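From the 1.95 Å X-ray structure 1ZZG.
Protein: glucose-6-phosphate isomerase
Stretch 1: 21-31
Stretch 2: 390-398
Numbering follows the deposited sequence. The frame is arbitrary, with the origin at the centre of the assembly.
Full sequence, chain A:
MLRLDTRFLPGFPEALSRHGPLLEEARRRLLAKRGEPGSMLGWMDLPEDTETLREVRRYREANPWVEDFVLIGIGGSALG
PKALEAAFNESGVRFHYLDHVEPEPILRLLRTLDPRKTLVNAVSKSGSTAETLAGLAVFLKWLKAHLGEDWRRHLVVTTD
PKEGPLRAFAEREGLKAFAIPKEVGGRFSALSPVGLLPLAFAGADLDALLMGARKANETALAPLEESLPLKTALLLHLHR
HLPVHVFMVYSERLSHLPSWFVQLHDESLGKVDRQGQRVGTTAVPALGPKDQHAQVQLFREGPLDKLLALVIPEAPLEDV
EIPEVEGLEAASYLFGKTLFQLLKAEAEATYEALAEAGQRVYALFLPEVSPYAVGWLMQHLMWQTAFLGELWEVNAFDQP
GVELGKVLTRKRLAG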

# COMPACT_ATOMS: atom_id res chain seq x y z
N PRO A 21 -19.39 3.14 -31.79
CA PRO A 21 -19.49 4.56 -32.12
C PRO A 21 -19.16 5.48 -30.95
O PRO A 21 -18.51 6.52 -31.12
CB PRO A 21 -20.94 4.70 -32.58
CG PRO A 21 -21.18 3.38 -33.25
CD PRO A 21 -20.59 2.41 -32.25
N LEU A 22 -19.63 5.10 -29.76
CA LEU A 22 -19.40 5.89 -28.55
C LEU A 22 -17.91 5.95 -28.23
O LEU A 22 -17.38 7.01 -27.89
CB LEU A 22 -20.13 5.25 -27.36
CG LEU A 22 -20.07 6.06 -26.05
CD1 LEU A 22 -21.02 7.24 -26.16
CD2 LEU A 22 -20.45 5.20 -24.86
N LEU A 23 -17.24 4.80 -28.34
CA LEU A 23 -15.81 4.73 -28.07
C LEU A 23 -15.02 5.52 -29.12
O LEU A 23 -14.06 6.22 -28.79
CB LEU A 23 -15.35 3.27 -28.04
CG LEU A 23 -15.91 2.38 -26.92
CD1 LEU A 23 -15.52 0.93 -27.16
CD2 LEU A 23 -15.40 2.85 -25.58
N GLU A 24 -15.41 5.39 -30.39
CA GLU A 24 -14.73 6.10 -31.48
C GLU A 24 -14.80 7.61 -31.27
O GLU A 24 -13.82 8.32 -31.50
CB GLU A 24 -15.36 5.76 -32.83
CG GLU A 24 -15.30 4.29 -33.24
CD GLU A 24 -13.91 3.83 -33.61
OE1 GLU A 24 -12.98 4.66 -33.66
OE2 GLU A 24 -13.76 2.62 -33.88
N GLU A 25 -15.96 8.09 -30.83
CA GLU A 25 -16.16 9.51 -30.59
C GLU A 25 -15.35 9.98 -29.38
O GLU A 25 -14.78 11.07 -29.39
CB GLU A 25 -17.65 9.80 -30.39
CG GLU A 25 -18.00 11.23 -30.00
CD GLU A 25 -17.46 12.27 -30.97
OE1 GLU A 25 -17.07 11.89 -32.10
OE2 GLU A 25 -17.45 13.47 -30.61
N ALA A 26 -15.27 9.14 -28.35
CA ALA A 26 -14.50 9.49 -27.16
C ALA A 26 -13.04 9.69 -27.59
O ALA A 26 -12.39 10.67 -27.20
CB ALA A 26 -14.60 8.38 -26.12
N ARG A 27 -12.53 8.78 -28.41
CA ARG A 27 -11.15 8.87 -28.90
C ARG A 27 -10.94 10.12 -29.76
O ARG A 27 -9.95 10.84 -29.60
CB ARG A 27 -10.76 7.61 -29.68
CG ARG A 27 -9.43 7.74 -30.42
CD ARG A 27 -8.84 6.39 -30.83
NE ARG A 27 -9.65 5.67 -31.82
CZ ARG A 27 -9.36 4.47 -32.29
NH1 ARG A 27 -8.27 3.83 -31.86
NH2 ARG A 27 -10.15 3.88 -33.18
N ARG A 28 -11.87 10.38 -30.68
CA ARG A 28 -11.77 11.55 -31.55
C ARG A 28 -11.72 12.83 -30.70
O ARG A 28 -10.87 13.71 -30.93
CB ARG A 28 -12.98 11.62 -32.50
CG ARG A 28 -12.88 12.72 -33.56
CD ARG A 28 -14.26 13.12 -34.09
NE ARG A 28 -15.07 13.73 -33.04
CZ ARG A 28 -14.83 14.92 -32.49
NH1 ARG A 28 -13.81 15.66 -32.89
NH2 ARG A 28 -15.60 15.37 -31.51
N ARG A 29 -12.61 12.94 -29.72
CA ARG A 29 -12.65 14.12 -28.86
C ARG A 29 -11.31 14.34 -28.16
O ARG A 29 -10.86 15.48 -28.02
CB ARG A 29 -13.74 13.98 -27.80
CG ARG A 29 -15.15 14.08 -28.34
CD ARG A 29 -16.17 14.08 -27.21
NE ARG A 29 -17.53 14.21 -27.73
CZ ARG A 29 -18.61 14.42 -26.98
NH1 ARG A 29 -18.49 14.54 -25.67
NH2 ARG A 29 -19.80 14.53 -27.55
N LEU A 30 -10.69 13.26 -27.71
CA LEU A 30 -9.41 13.37 -27.02
C LEU A 30 -8.31 13.83 -27.98
O LEU A 30 -7.56 14.76 -27.67
CB LEU A 30 -9.02 12.02 -26.41
CG LEU A 30 -7.66 11.96 -25.71
CD1 LEU A 30 -7.65 12.87 -24.48
CD2 LEU A 30 -7.35 10.52 -25.31
N LEU A 31 -8.21 13.17 -29.13
CA LEU A 31 -7.19 13.51 -30.11
C LEU A 31 -7.37 14.92 -30.68
O LEU A 31 -6.39 15.57 -31.05
CB LEU A 31 -7.16 12.48 -31.24
CG LEU A 31 -6.74 11.05 -30.85
CD1 LEU A 31 -6.78 10.14 -32.06
CD2 LEU A 31 -5.33 11.07 -30.26
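Stretch 2 390-398: ELWEVNAFD

The end of one helix packs against the side of another in a small, mixed contact of 390 Å², in which leucine packing sits beside a water-bridged charged pair, with no direct hydrogen bond across it. Stretch 1 is helical throughout. Stretch 2 keeps helical form through Glu-390 and Leu-391, then leaves it at Glu-393, whose positive phi (54°) closes a Schellman motif; the chain beyond runs on as loop or turn.

The backbones come nearest at a small residue: the CA atoms of Ala-26 and Glu-390 are 5.3 Å apart, and Glu-390 CG lies 3.4 Å from Ala-26 O. From Glu-390, which also touches Arg-29 and Leu-30, to Leu-391, the contacts step back toward the start of stretch 1. Leu-391, m,t, starts sideways but brings its end in, with CD2 3.7 Å from Ala-26 CB and 3.8 Å from Leu-22 CG, and CD1 4.1 Å from Leu-23 CD2. One leucine thus touches residues on successive turns. The loop later returns to Leu-30, whose CD1 meets Phe-397 CZ at 4.3 Å, a second apolar touch.

Glu-390 points toward stretch 1, yet makes no salt bridge with Arg-29. Instead a water accepts from Arg-29 NH1 and donates to Glu-390 O and OE1, each at 2.8 Å. Arg-29 NE is held by Glu-25 OE2 at 3.0 Å, while Glu-393 OE2 stays 4.3 Å from Arg-29 NH1, beyond a salt bridge.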

# COMPACT_ATOMS: atom_id res chain seq x y z
N GLU A 390 -13.35 11.42 -21.41
CA GLU A 390 -14.30 11.83 -22.44
C GLU A 390 -15.64 11.13 -22.25
O GLU A 390 -16.69 11.77 -22.35
CB GLU A 390 -13.74 11.50 -23.84
CG GLU A 390 -12.46 12.24 -24.22
CD GLU A 390 -12.58 13.75 -24.06
OE1 GLU A 390 -13.72 14.27 -24.11
OE2 GLU A 390 -11.54 14.42 -23.89
N LEU A 391 -15.60 9.83 -21.99
CA LEU A 391 -16.83 9.06 -21.79
C LEU A 391 -17.65 9.57 -20.61
O LEU A 391 -18.88 9.51 -20.64
CB LEU A 391 -16.51 7.58 -21.59
CG LEU A 391 -15.95 6.83 -22.81
CD1 LEU A 391 -15.45 5.46 -22.37
CD2 LEU A 391 -17.03 6.69 -23.88
N TRP A 392 -16.98 10.06 -19.57
CA TRP A 392 -17.69 10.56 -18.39
C TRP A 392 -17.83 12.08 -18.38
O TRP A 392 -18.32 12.66 -17.41
CB TRP A 392 -16.99 10.09 -17.11
CG TRP A 392 -17.02 8.60 -16.92
CD1 TRP A 392 -17.64 7.68 -17.73
CD2 TRP A 392 -16.37 7.85 -15.89
NE1 TRP A 392 -17.40 6.41 -17.26
CE2 TRP A 392 -16.63 6.48 -16.14
CE3 TRP A 392 -15.60 8.20 -14.78
CZ2 TRP A 392 -16.14 5.46 -15.31
CZ3 TRP A 392 -15.10 7.18 -13.95
CH2 TRP A 392 -15.38 5.83 -14.23
N GLU A 393 -17.39 12.72 -19.46
CA GLU A 393 -17.50 14.17 -19.60
C GLU A 393 -16.91 14.98 -18.46
O GLU A 393 -17.56 15.87 -17.90
CB GLU A 393 -18.97 14.56 -19.79
CG GLU A 393 -19.63 13.82 -20.95
CD GLU A 393 -21.02 14.33 -21.25
OE1 GLU A 393 -21.84 14.44 -20.31
OE2 GLU A 393 -21.30 14.62 -22.43
N VAL A 394 -15.67 14.66 -18.11
CA VAL A 394 -14.98 15.36 -17.04
C VAL A 394 -13.63 15.80 -17.56
O VAL A 394 -13.17 15.34 -18.61
CB VAL A 394 -14.75 14.45 -15.82
CG1 VAL A 394 -16.08 14.05 -15.19
CG2 VAL A 394 -13.98 13.21 -16.25
N ASN A 395 -13.00 16.70 -16.82
CA ASN A 395 -11.67 17.18 -17.14
C ASN A 395 -10.78 16.21 -16.37
O ASN A 395 -10.65 16.31 -15.14
CB ASN A 395 -11.47 18.61 -16.63
CG ASN A 395 -10.10 19.16 -16.99
OD1 ASN A 395 -9.17 18.41 -17.28
ND2 ASN A 395 -9.97 20.48 -16.95
N ALA A 396 -10.17 15.27 -17.08
CA ALA A 396 -9.32 14.27 -16.44
C ALA A 396 -7.92 14.76 -16.14
O ALA A 396 -7.10 14.02 -15.60
CB ALA A 396 -9.24 13.04 -17.35
N PHE A 397 -7.65 16.03 -16.43
CA PHE A 397 -6.30 16.54 -16.25
C PHE A 397 -6.05 17.63 -15.22
O PHE A 397 -4.94 18.16 -15.13
CB PHE A 397 -5.79 16.94 -17.64
CG PHE A 397 -5.98 15.86 -18.67
CD1 PHE A 397 -5.24 14.68 -18.59
CD2 PHE A 397 -6.96 15.96 -19.64
CE1 PHE A 397 -5.48 13.62 -19.47
CE2 PHE A 397 -7.21 14.91 -20.53
CZ PHE A 397 -6.47 13.73 -20.44
N ASP A 398 -7.06 17.95 -14.43
CA ASP A 398 -6.90 18.95 -13.38
C ASP A 398 -7.26 18.33 -12.04
O ASP A 398 -7.56 17.13 -11.97
CB ASP A 398 -7.74 20.21 -13.68
CG ASP A 398 -9.23 19.96 -13.58
OD1 ASP A 398 -9.65 18.81 -13.38
OD2 ASP A 398 -9.99 20.94 -13.70
O HOH W 1 -16.45 14.19 -23.76